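Local coordinates for ribokinase (Staphylococcus aureus, PDB 3RY7), which catalyses the ATP- and magnesium-dependent phosphorylation of D-ribose at O-5 and is activated by monovalent cations, at residues T11-F16 against D66-F71; T58-I63 against M117-E122; N133-V138 against L264-D269; A167-L172 against A190-G195. All blocks are in the same frame, centred on the assembly; numbering follows the deposited sequence. Where two conformers were deposited one is given.

The four contacts show how contacts of different depth in a ribokinase-type fold differ in chemistry. Contacts 1 and 2 are buried and touch each other: the hydroxyls of Thr11 and Thr61 probably share a hydrogen bond, and strand 56-64 leads on to helix 70-78. Contact 1 has no hydrogen bond across it and rests on methyl groups, whereas contact 2 adds a lysine that reaches two oxygens of one threonine. Contact 3, partly buried, reaches the same large sheet as contact 2 at the start of strand 136-140, mixing an aromatic ring with a weak lysine bond. Contact 4 lies at the surface, where two leucines of a helix meet a loop, like contact 1 without a hydrogen bond.

Contact 1 of 4, residues T11-F16 against D66-F71; sequences TNVDQF and DGVADF
Val13 meets Val68, Ala69 and Phe71 where strand 12-18, part of the small four-stranded sheet that forms the lid of the ribokinase fold, passes the start of helix 70-78. Along the strand, Asn12, Val13 and Asp14 probably contribute to the substrate site, and Phe16 makes a cation-pi contact with Lys288 of the second subunit.

The tight part centres on Val13 CG2. This methyl lies 3.5 Å from Val68 O and is also 4.0 Å from Ala69 CB. The rotation of Val13 explains the division of labour: CG1 stands anti to the backbone N (chi1 176°), which turns CG2 to the turn and CG1 to Phe71. Beside it, Thr11 presents its methyl to Ala69 while its hydroxyl bonds to Thr61. Val13, Ala69 and Thr11 are all buried, and Val13 also touches Ile72 of the helix. The turn is type I, from Gly67 to Asp70, closed by Asp70 N to Gly67 O, with Ala69 as N-cap.

The looser side is formed by the partly exposed side chains of Val68, whose CG2 is 4.1 Å from Val13 CG2, and Phe71. Here the approach is edge-on, Val13 CG1 lying near the plane of the Phe71 ring, 4.4 Å from CE1.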
loop_
_atom_site.group_PDB
_atom_site.type_symbol
_atom_site.label_atom_id
_atom_site.label_comp_id
_atom_site.label_asym_id
_atom_site.label_seq_id
_atom_site.Cartn_x
_atom_site.Cartn_y
_atom_site.Cartn_z
ATOM N N THR A 11 10.578 14.104 15.045
ATOM C CA THR A 11 10.484 13.873 13.607
ATOM C C THR A 11 11.742 13.142 13.182
ATOM O O THR A 11 12.857 13.576 13.509
ATOM C CB THR A 11 10.363 15.187 12.823
ATOM O OG1 THR A 11 9.131 15.830 13.164
ATOM C CG2 THR A 11 10.376 14.911 11.307
ATOM N N ASN A 12 11.568 12.016 12.490
ATOM C CA ASN A 12 12.690 11.195 12.062
ATOM C C ASN A 12 12.656 10.999 10.555
ATOM O O ASN A 12 11.581 10.944 9.965
ATOM C CB ASN A 12 12.625 9.803 12.705
ATOM C CG ASN A 12 13.090 9.782 14.152
ATOM O OD1 ASN A 12 13.781 10.697 14.618
ATOM N ND2 ASN A 12 12.736 8.708 14.868
ATOM N N VAL A 13 13.823 10.878 9.929
ATOM C CA VAL A 13 13.857 10.342 8.577
ATOM C C VAL A 13 14.238 8.867 8.679
ATOM O O VAL A 13 15.339 8.534 9.098
ATOM C CB VAL A 13 14.809 11.127 7.662
ATOM C CG1 VAL A 13 14.885 10.469 6.291
ATOM C CG2 VAL A 13 14.354 12.588 7.557
ATOM N N ASP A 14 13.295 7.990 8.340
ATOM C CA ASP A 14 13.540 6.551 8.370
ATOM C C ASP A 14 14.244 6.079 7.093
ATOM O O ASP A 14 13.727 6.241 5.999
ATOM C CB ASP A 14 12.217 5.794 8.514
ATOM C CG ASP A 14 11.521 6.044 9.853
ATOM O OD1 ASP A 14 12.125 6.655 10.769
ATOM O OD2 ASP A 14 10.358 5.608 9.982
ATOM N N GLN A 15 15.427 5.503 7.245
ATOM C CA GLN A 15 16.123 4.888 6.126
ATOM C C GLN A 15 15.925 3.387 6.077
ATOM O O GLN A 15 16.495 2.657 6.880
ATOM C CB GLN A 15 17.608 5.153 6.210
ATOM C CG GLN A 15 18.087 5.977 5.062
ATOM C CD GLN A 15 17.813 7.427 5.308
ATOM O OE1 GLN A 15 17.247 8.122 4.469
ATOM N NE2 GLN A 15 18.203 7.893 6.480
ATOM N N PHE A 16 15.147 2.934 5.107
ATOM C CA PHE A 16 14.848 1.513 4.954
ATOM C C PHE A 16 15.743 0.814 3.930
ATOM O O PHE A 16 15.807 1.220 2.764
ATOM C CB PHE A 16 13.391 1.333 4.547
ATOM C CG PHE A 16 12.420 1.564 5.663
ATOM C CD1 PHE A 16 11.993 0.502 6.452
ATOM C CD2 PHE A 16 11.926 2.840 5.925
ATOM C CE1 PHE A 16 11.088 0.703 7.482
ATOM C CE2 PHE A 16 11.018 3.050 6.951
ATOM C CZ PHE A 16 10.597 1.973 7.733
ATOM N N ASP A 66 19.667 20.603 8.005
ATOM C CA ASP A 66 20.174 19.802 6.898
ATOM C C ASP A 66 19.141 19.569 5.789
ATOM O O ASP A 66 19.486 19.095 4.715
ATOM C CB ASP A 66 20.776 18.471 7.397
ATOM C CG ASP A 66 19.831 17.705 8.328
ATOM O OD1 ASP A 66 20.263 16.686 8.913
ATOM O OD2 ASP A 66 18.666 18.129 8.476
ATOM N N GLY A 67 17.890 19.932 6.034
ATOM C CA GLY A 67 16.877 19.829 5.008
ATOM C C GLY A 67 16.416 18.413 4.699
ATOM O O GLY A 67 15.613 18.213 3.793
ATOM N N VAL A 68 16.880 17.424 5.457
ATOM C CA VAL A 68 16.548 16.043 5.114
ATOM C C VAL A 68 15.087 15.689 5.387
ATOM O O VAL A 68 14.576 14.722 4.837
ATOM C CB VAL A 68 17.478 15.008 5.784
ATOM C CG1 VAL A 68 18.886 15.088 5.201
ATOM C CG2 VAL A 68 17.521 15.188 7.280
ATOM N N ALA A 69 14.410 16.466 6.226
ATOM C CA ALA A 69 12.993 16.211 6.505
ATOM C C ALA A 69 12.070 17.206 5.812
ATOM O O ALA A 69 10.893 17.298 6.147
ATOM C CB ALA A 69 12.736 16.216 7.999
ATOM N N ASP A 70 12.601 17.955 4.848
ATOM C CA ASP A 70 11.788 18.938 4.144
ATOM C C ASP A 70 10.576 18.279 3.480
ATOM O O ASP A 70 9.527 18.910 3.326
ATOM C CB ASP A 70 12.611 19.704 3.100
ATOM C CG ASP A 70 13.514 20.771 3.717
ATOM O OD1 ASP A 70 13.495 20.969 4.954
ATOM O OD2 ASP A 70 14.247 21.426 2.949
ATOM N N PHE A 71 10.707 17.018 3.076
ATOM C CA PHE A 71 9.573 16.373 2.429
ATOM C C PHE A 71 8.494 16.072 3.455
ATOM O O PHE A 71 7.302 16.112 3.144
ATOM C CB PHE A 71 9.979 15.121 1.650
ATOM C CG PHE A 71 10.371 13.958 2.510
ATOM C CD1 PHE A 71 11.677 13.814 2.955
ATOM C CD2 PHE A 71 9.442 12.987 2.844
ATOM C CE1 PHE A 71 12.049 12.733 3.733
ATOM C CE2 PHE A 71 9.803 11.903 3.621
ATOM C CZ PHE A 71 11.109 11.775 4.072
#

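Contact 2 of 4, residues T58-I63 against M117-E122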
loop_
_atom_site.group_PDB
_atom_site.type_symbol
_atom_site.label_atom_id
_atom_site.label_comp_id
_atom_site.label_asym_id
_atom_site.label_seq_id
_atom_site.Cartn_x
_atom_site.Cartn_y
_atom_site.Cartn_z
ATOM N N THR A 58 -1.295 21.181 16.092
ATOM C CA THR A 58 -0.054 21.936 16.087
ATOM C C THR A 58 1.037 20.977 16.543
ATOM O O THR A 58 0.831 20.195 17.475
ATOM C CB THR A 58 -0.138 23.123 17.055
ATOM O OG1 THR A 58 -1.231 23.961 16.670
ATOM C CG2 THR A 58 1.146 23.933 17.048
ATOM N N PHE A 59 2.183 21.004 15.867
ATOM C CA PHE A 59 3.268 20.060 16.148
ATOM C C PHE A 59 4.526 20.820 16.527
ATOM O O PHE A 59 5.031 21.624 15.748
ATOM C CB PHE A 59 3.531 19.170 14.927
ATOM C CG PHE A 59 4.540 18.075 15.156
ATOM C CD1 PHE A 59 4.739 17.534 16.415
ATOM C CD2 PHE A 59 5.280 17.566 14.098
ATOM C CE1 PHE A 59 5.662 16.509 16.616
ATOM C CE2 PHE A 59 6.195 16.549 14.294
ATOM C CZ PHE A 59 6.391 16.017 15.547
ATOM N N ILE A 60 5.002 20.582 17.743
ATOM C CA ILE A 60 6.236 21.162 18.227
ATOM C C ILE A 60 7.297 20.096 18.080
ATOM O O ILE A 60 7.260 19.066 18.748
ATOM C CB ILE A 60 6.143 21.577 19.703
ATOM C CG1 ILE A 60 5.015 22.588 19.932
ATOM C CG2 ILE A 60 7.437 22.176 20.157
ATOM C CD1 ILE A 60 4.760 22.870 21.424
ATOM N N THR A 61 8.237 20.325 17.174
ATOM C CA THR A 61 9.236 19.314 16.908
ATOM C C THR A 61 10.513 20.046 16.538
ATOM O O THR A 61 10.474 21.219 16.169
ATOM C CB THR A 61 8.753 18.360 15.783
ATOM O OG1 THR A 61 9.615 17.219 15.707
ATOM C CG2 THR A 61 8.717 19.078 14.448
ATOM N N LYS A 62 11.645 19.379 16.684
ATOM C CA LYS A 62 12.926 20.005 16.403
ATOM C C LYS A 62 13.724 19.172 15.410
ATOM O O LYS A 62 14.116 18.044 15.704
ATOM C CB LYS A 62 13.726 20.194 17.690
ATOM C CG LYS A 62 14.891 21.176 17.567
ATOM C CD LYS A 62 15.587 21.335 18.917
ATOM C CE LYS A 62 16.587 22.499 18.942
ATOM N NZ LYS A 62 17.260 22.584 20.300
ATOM N N ILE A 63 13.954 19.746 14.236
ATOM C CA ILE A 63 14.786 19.121 13.222
ATOM C C ILE A 63 16.068 19.912 13.017
ATOM O O ILE A 63 16.290 20.959 13.646
ATOM C CB ILE A 63 14.068 19.050 11.888
ATOM C CG1 ILE A 63 13.696 20.457 11.416
ATOM C CG2 ILE A 63 12.821 18.167 12.020
ATOM C CD1 ILE A 63 12.812 20.463 10.172
ATOM N N MET A 117 16.597 15.178 20.246
ATOM C CA MET A 117 17.139 15.098 21.598
ATOM C C MET A 117 17.938 16.340 22.010
ATOM O O MET A 117 18.614 16.339 23.040
ATOM C CB MET A 117 17.955 13.817 21.768
ATOM C CG MET A 117 17.079 12.555 21.652
ATOM S SD MET A 117 15.758 12.556 22.896
ATOM C CE MET A 117 16.702 12.254 24.375
ATOM N N THR A 118 17.856 17.404 21.215
ATOM C CA THR A 118 18.391 18.686 21.673
ATOM C C THR A 118 17.263 19.646 22.092
ATOM O O THR A 118 17.520 20.804 22.423
ATOM C CB THR A 118 19.247 19.365 20.587
ATOM O OG1 THR A 118 18.395 19.855 19.542
ATOM C CG2 THR A 118 20.298 18.377 20.018
ATOM N N MET A 119 16.012 19.175 22.064
ATOM C CA MET A 119 14.902 20.069 22.370
ATOM C C MET A 119 14.966 20.413 23.846
ATOM O O MET A 119 15.114 19.517 24.666
ATOM C CB MET A 119 13.556 19.443 22.036
ATOM C CG MET A 119 12.438 20.444 22.147
ATOM S SD MET A 119 10.784 19.762 21.938
ATOM C CE MET A 119 10.718 19.519 20.162
ATOM N N THR A 120 14.880 21.707 24.164
ATOM C CA THR A 120 15.029 22.197 25.545
ATOM C C THR A 120 13.741 22.844 26.066
ATOM O O THR A 120 12.828 23.170 25.292
ATOM C CB THR A 120 16.103 23.304 25.647
ATOM O OG1 THR A 120 15.675 24.429 24.878
ATOM C CG2 THR A 120 17.456 22.831 25.152
ATOM N N PRO A 121 13.668 23.066 27.386
ATOM C CA PRO A 121 12.498 23.785 27.918
ATOM C C PRO A 121 12.302 25.141 27.243
ATOM O O PRO A 121 11.164 25.553 27.005
ATOM C CB PRO A 121 12.837 23.950 29.393
ATOM C CG PRO A 121 13.661 22.741 29.699
ATOM C CD PRO A 121 14.466 22.440 28.450
ATOM N N GLU A 122 13.398 25.810 26.915
ATOM C CA GLU A 122 13.264 27.063 26.217
ATOM C C GLU A 122 12.684 26.965 24.842
ATOM O O GLU A 122 11.946 27.800 24.476
ATOM C CB GLU A 122 14.512 27.938 26.262
ATOM C CG GLU A 122 15.769 27.250 26.483
ATOM C CD GLU A 122 15.903 26.651 27.823
ATOM O OE1 GLU A 122 15.877 27.389 28.791
ATOM O OE2 GLU A 122 16.067 25.448 27.922
#
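Met119 touches Thr61 through its terminal methyl, and Thr61 CB in turn lies over the rim of one face of the Phe59 ring, 3.3 Å above its plane. The ring of Phe76 meets that of Phe59 with the two planes at about 90°, and Ala44 and Ala47 of helix 42-52 also touch Phe59. The Met119 methyl reaches the backbone of Thr61 and Lys62, with CE 3.6 Å from Thr61 CA and equally close to Lys62 N. Met119 CE also meets Ile60 CG2 at 4.2 Å. Its side chain runs out with CG anti to the backbone N (chi1 -171°), and a bend at chi3 then lays CE against strand 56-64.

Strand 56-64 is next to strand 4-8 in the large, mostly parallel sheet of the ribokinase fold, and residues 117-120, which lead into helix 121-125, meet it through Thr118 and Met119. Ile60 and Met119 both touch Leu8 of strand 4-8. Thr61 points its CB away from that segment, and its hydroxyl bonds to Gly9 O.

Lys62 carries the polar half. Its fully extended chain crosses the side chain of Thr118 at about a right angle, and its ammonium group grips two oxygens of that one residue. NZ lies 2.8 Å from Thr118 O, approaching above the carbonyl plane, 67° out of it. The second bond, from NZ to Thr118 OG1, is 3.1 Å long. Asp123 adds a salt bridge to NZ and also accepts from Thr120 N, while Thr118 OG1 is further tied to Ala115 O.

Contact 3 of 4, residues N133-V138 against L264-D269; sequences NADFVV and LNKSQD
Phe136 and Leu264 supply the apolar part, their side chains crossing at about a right angle. Leu264 CD1 approaches Phe136 CE1 to 3.7 Å, and Leu264 CB lies nearly as close to CZ. The ring reaches the loop because its CG stands anti to the carbonyl carbon (chi1 -59°). Two backbone oxygens also approach it, Leu264 O at a slant, 3.7 Å from Phe136 CE2, and Asn265 O at the edge, in the ring plane.

The polar part rests on Lys266. Its chain, bent at chi2 and chi3, passes Asp135 and offers NZ to Asp135 O in a weak hydrogen bond of 3.4 Å. The carboxylate is not the partner, Asp135 OD1 and Lys266 NZ being 5.3 Å apart; Asp135 OD2 accepts from Lys4 N, and NZ bonds to Gly159 O and Thr161 OG1. A type I turn from Asn265 to Gln268 is closed by Gln268 N to Asn265 O, and Asn265 ND2 donates to the syn lone pair of Asp269 OD2 just beyond it.

The contact joins the start of strand 136-140, between strands 4-8 and 161-165 in the large sheet, to the connection between helices 252-263 and 271-283; Val261 of the first helix also packs on Phe136.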
loop_
_atom_site.group_PDB
_atom_site.type_symbol
_atom_site.label_atom_id
_atom_site.label_comp_id
_atom_site.label_asym_id
_atom_site.label_seq_id
_atom_site.Cartn_x
_atom_site.Cartn_y
_atom_site.Cartn_z
ATOM N N ASN A 133 -3.775 27.183 24.576
ATOM C CA ASN A 133 -5.090 27.154 23.946
ATOM C C ASN A 133 -5.525 25.772 23.478
ATOM O O ASN A 133 -6.541 25.630 22.795
ATOM C CB ASN A 133 -5.177 28.198 22.829
ATOM C CG ASN A 133 -5.018 29.621 23.362
ATOM O OD1 ASN A 133 -5.639 29.995 24.363
ATOM N ND2 ASN A 133 -4.174 30.414 22.705
ATOM N N ALA A 134 -4.772 24.754 23.878
ATOM C CA ALA A 134 -5.077 23.378 23.493
ATOM C C ALA A 134 -6.053 22.688 24.457
ATOM O O ALA A 134 -6.150 23.059 25.628
ATOM C CB ALA A 134 -3.790 22.561 23.395
ATOM N N ASP A 135 -6.759 21.679 23.952
ATOM C CA ASP A 135 -7.499 20.742 24.795
ATOM C C ASP A 135 -6.594 19.626 25.332
ATOM O O ASP A 135 -6.732 19.189 26.485
ATOM C CB ASP A 135 -8.658 20.139 24.005
ATOM C CG ASP A 135 -9.660 21.193 23.571
ATOM O OD1 ASP A 135 -10.065 22.000 24.446
ATOM O OD2 ASP A 135 -10.025 21.227 22.365
ATOM N N PHE A 136 -5.677 19.159 24.485
ATOM C CA PHE A 136 -4.721 18.122 24.870
ATOM C C PHE A 136 -3.343 18.451 24.343
ATOM O O PHE A 136 -3.194 19.000 23.248
ATOM C CB PHE A 136 -5.112 16.749 24.300
ATOM C CG PHE A 136 -6.477 16.264 24.727
ATOM C CD1 PHE A 136 -6.615 15.391 25.798
ATOM C CD2 PHE A 136 -7.617 16.662 24.042
ATOM C CE1 PHE A 136 -7.865 14.937 26.183
ATOM C CE2 PHE A 136 -8.869 16.210 24.426
ATOM C CZ PHE A 136 -8.997 15.354 25.495
ATOM N N VAL A 137 -2.332 18.090 25.119
ATOM C CA VAL A 137 -0.983 18.044 24.605
ATOM C C VAL A 137 -0.467 16.612 24.755
ATOM O O VAL A 137 -0.634 15.993 25.808
ATOM C CB VAL A 137 -0.061 19.084 25.315
ATOM C CG1 VAL A 137 -0.323 19.093 26.794
ATOM C CG2 VAL A 137 1.394 18.780 25.040
ATOM N N VAL A 138 0.129 16.078 23.689
ATOM C CA VAL A 138 0.598 14.690 23.674
ATOM C C VAL A 138 2.095 14.645 23.442
ATOM O O VAL A 138 2.584 15.257 22.500
ATOM C CB VAL A 138 -0.079 13.881 22.537
ATOM C CG1 VAL A 138 0.270 12.389 22.641
ATOM C CG2 VAL A 138 -1.584 14.092 22.546
ATOM N N LEU A 264 -11.408 11.822 22.048
ATOM C CA LEU A 264 -11.657 11.981 23.484
ATOM C C LEU A 264 -12.335 13.300 23.807
ATOM O O LEU A 264 -11.860 14.362 23.402
ATOM C CB LEU A 264 -10.347 11.935 24.261
ATOM C CG LEU A 264 -10.256 10.983 25.452
ATOM C CD1 LEU A 264 -9.186 11.469 26.411
ATOM C CD2 LEU A 264 -11.588 10.803 26.167
ATOM N N ASN A 265 -13.441 13.239 24.544
ATOM C CA ASN A 265 -14.059 14.460 25.057
ATOM C C ASN A 265 -13.210 14.999 26.193
ATOM O O ASN A 265 -12.512 14.232 26.865
ATOM C CB ASN A 265 -15.489 14.194 25.543
ATOM C CG ASN A 265 -16.451 13.929 24.404
ATOM O OD1 ASN A 265 -16.179 14.278 23.250
ATOM N ND2 ASN A 265 -17.590 13.317 24.721
ATOM N N LYS A 266 -13.248 16.309 26.412
ATOM C CA LYS A 266 -12.468 16.892 27.499
ATOM C C LYS A 266 -12.833 16.253 28.832
ATOM O O LYS A 266 -11.965 15.969 29.655
ATOM C CB LYS A 266 -12.674 18.403 27.564
ATOM C CG LYS A 266 -11.454 19.247 27.194
ATOM C CD LYS A 266 -10.275 19.080 28.161
ATOM C CE LYS A 266 -9.621 20.444 28.438
ATOM N NZ LYS A 266 -8.353 20.305 29.208
ATOM N N SER A 267 -14.131 16.019 29.013
ATOM C CA SER A 267 -14.688 15.418 30.221
ATOM C C SER A 267 -14.241 13.973 30.412
ATOM O O SER A 267 -14.404 13.407 31.501
ATOM C CB SER A 267 -16.217 15.450 30.148
ATOM O OG SER A 267 -16.673 14.882 28.928
ATOM N N GLN A 268 -13.686 13.385 29.349
ATOM C CA GLN A 268 -13.291 11.979 29.341
ATOM C C GLN A 268 -14.449 11.027 29.681
ATOM O O GLN A 268 -14.241 9.959 30.275
ATOM C CB GLN A 268 -12.101 11.740 30.278
ATOM C CG GLN A 268 -10.788 12.387 29.821
ATOM C CD GLN A 268 -9.611 11.976 30.697
ATOM O OE1 GLN A 268 -8.848 12.827 31.165
ATOM N NE2 GLN A 268 -9.463 10.670 30.929
ATOM N N ASP A 269 -15.665 11.411 29.300
ATOM C CA ASP A 269 -16.848 10.591 29.586
ATOM C C ASP A 269 -17.029 9.487 28.539
ATOM O O ASP A 269 -17.896 8.623 28.678
ATOM C CB ASP A 269 -18.108 11.468 29.687
ATOM C CG ASP A 269 -18.390 12.246 28.400
ATOM O OD1 ASP A 269 -19.125 13.261 28.442
ATOM O OD2 ASP A 269 -17.868 11.845 27.338
#

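Contact 4 of 4, residues A167-L172 against A190-G195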
loop_
_atom_site.group_PDB
_atom_site.type_symbol
_atom_site.label_atom_id
_atom_site.label_comp_id
_atom_site.label_asym_id
_atom_site.label_seq_id
_atom_site.Cartn_x
_atom_site.Cartn_y
_atom_site.Cartn_z
ATOM N N ALA A 167 7.069 5.931 25.392
ATOM C CA ALA A 167 7.748 5.063 24.427
ATOM C C ALA A 167 8.796 5.881 23.693
ATOM O O ALA A 167 8.560 7.041 23.372
ATOM C CB ALA A 167 6.728 4.506 23.409
ATOM N N PRO A 168 9.977 5.306 23.474
ATOM C CA PRO A 168 10.360 3.981 23.956
ATOM C C PRO A 168 10.519 3.972 25.483
ATOM O O PRO A 168 10.789 5.017 26.092
ATOM C CB PRO A 168 11.727 3.771 23.296
ATOM C CG PRO A 168 12.292 5.168 23.198
ATOM C CD PRO A 168 11.108 6.017 22.846
ATOM N N ALA A 169 10.364 2.794 26.080
ATOM C CA ALA A 169 10.424 2.635 27.523
ATOM C C ALA A 169 11.658 3.280 28.134
ATOM O O ALA A 169 12.775 3.111 27.650
ATOM C CB ALA A 169 10.376 1.165 27.885
ATOM N N LYS A 170 11.440 4.037 29.199
ATOM C CA LYS A 170 12.539 4.505 30.033
ATOM C C LYS A 170 12.007 4.990 31.379
ATOM O O LYS A 170 10.809 5.232 31.527
ATOM C CB LYS A 170 13.386 5.568 29.314
ATOM C CG LYS A 170 12.620 6.744 28.754
ATOM C CD LYS A 170 13.552 7.745 28.051
ATOM C CE LYS A 170 13.866 7.332 26.614
ATOM N NZ LYS A 170 14.501 8.441 25.825
ATOM N N ALA A 171 12.887 5.081 32.365
ATOM C CA ALA A 171 12.488 5.502 33.698
ATOM C C ALA A 171 12.118 6.985 33.683
ATOM O O ALA A 171 12.785 7.796 33.033
ATOM C CB ALA A 171 13.608 5.245 34.687
ATOM N N LEU A 172 11.053 7.333 34.398
ATOM C CA LEU A 172 10.609 8.718 34.488
ATOM C C LEU A 172 10.786 9.249 35.913
ATOM O O LEU A 172 10.611 8.509 36.880
ATOM C CB LEU A 172 9.141 8.818 34.075
ATOM C CG LEU A 172 8.746 8.054 32.803
ATOM C CD1 LEU A 172 7.271 8.215 32.546
ATOM C CD2 LEU A 172 9.555 8.534 31.599
ATOM N N ALA A 190 4.539 -0.361 30.587
ATOM C CA ALA A 190 3.840 -0.431 31.864
ATOM C C ALA A 190 4.717 -1.076 32.937
ATOM O O ALA A 190 4.890 -0.520 34.028
ATOM C CB ALA A 190 2.546 -1.187 31.710
ATOM N N GLU A 191 5.249 -2.228 32.626
ATOM C CA GLU A 191 6.061 -3.016 33.589
ATOM C C GLU A 191 7.360 -2.355 33.994
ATOM O O GLU A 191 7.820 -2.555 35.075
ATOM C CB GLU A 191 6.412 -4.391 33.022
ATOM C CG GLU A 191 5.241 -5.106 32.404
ATOM C CD GLU A 191 5.648 -6.364 31.654
ATOM O OE1 GLU A 191 6.774 -6.888 31.916
ATOM O OE2 GLU A 191 4.828 -6.815 30.809
ATOM N N LEU A 192 7.958 -1.572 33.127
ATOM C CA LEU A 192 9.175 -0.846 33.469
ATOM C C LEU A 192 8.853 0.277 34.453
ATOM O O LEU A 192 9.666 0.626 35.315
ATOM C CB LEU A 192 9.851 -0.282 32.216
ATOM C CG LEU A 192 11.001 0.685 32.509
ATOM C CD1 LEU A 192 12.127 -0.007 33.288
ATOM C CD2 LEU A 192 11.532 1.311 31.228
ATOM N N LEU A 193 7.662 0.849 34.317
ATOM C CA LEU A 193 7.268 1.956 35.174
ATOM C C LEU A 193 6.691 1.466 36.514
ATOM O O LEU A 193 7.003 2.025 37.569
ATOM C CB LEU A 193 6.269 2.863 34.448
ATOM C CG LEU A 193 6.757 3.591 33.185
ATOM C CD1 LEU A 193 5.671 4.502 32.628
ATOM C CD2 LEU A 193 8.021 4.390 33.468
ATOM N N SER A 194 5.862 0.425 36.468
ATOM C CA SER A 194 5.188 -0.079 37.664
ATOM C C SER A 194 6.011 -1.125 38.410
ATOM O O SER A 194 5.863 -1.291 39.620
ATOM C CB SER A 194 3.855 -0.710 37.288
ATOM O OG SER A 194 4.083 -1.956 36.667
ATOM N N GLY A 195 6.867 -1.839 37.680
ATOM C CA GLY A 195 7.618 -2.944 38.249
ATOM C C GLY A 195 6.792 -4.213 38.171
ATOM O O GLY A 195 7.259 -5.289 38.555
#
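Leu192 and Leu193, consecutive residues near the end of helix 187-194, press against the 169-172 part of the loop, Leu192 through CD2, Leu193 mainly through CD2. Leu192 CD2 sits 3.5 Å from Ala169 CB and is also 3.4 Å from the amide N of Lys170. The carbonyl oxygen of Lys170 points toward Leu193 CD2, 3.5 Å away, and the same methyl of Leu193 meets Leu172 CG at 3.8 Å. The side chains of Leu172 and Leu193 cross obliquely, with Leu172 CD1 touching both methyls of Leu193. The neighbouring leucines part company at the first torsion: CG is anti to the backbone N in Leu192 (chi1 170°) but anti to the carbonyl carbon in Leu193 (chi1 -63°). No hydrogen bond links the two segments.

Further out, the loop is anchored by Lys170, which points CB away from the helix and bonds through NZ to Leu141 O. On the helix side, Ala190 O accepts from both Ser194 N and Ser194 OG, the hydroxyl being 3.1 Å away and above the carbonyl plane. Gly195, with positive phi, then ends the helix.

Thus the loop after strand 161-165 of the large ribokinase-fold sheet packs on helix 187-194 near Asn186, which probably binds ATP. Pro168 touches Lys42 of helix 42-52, while Leu193 also packs on Phe211 of helix 201-213.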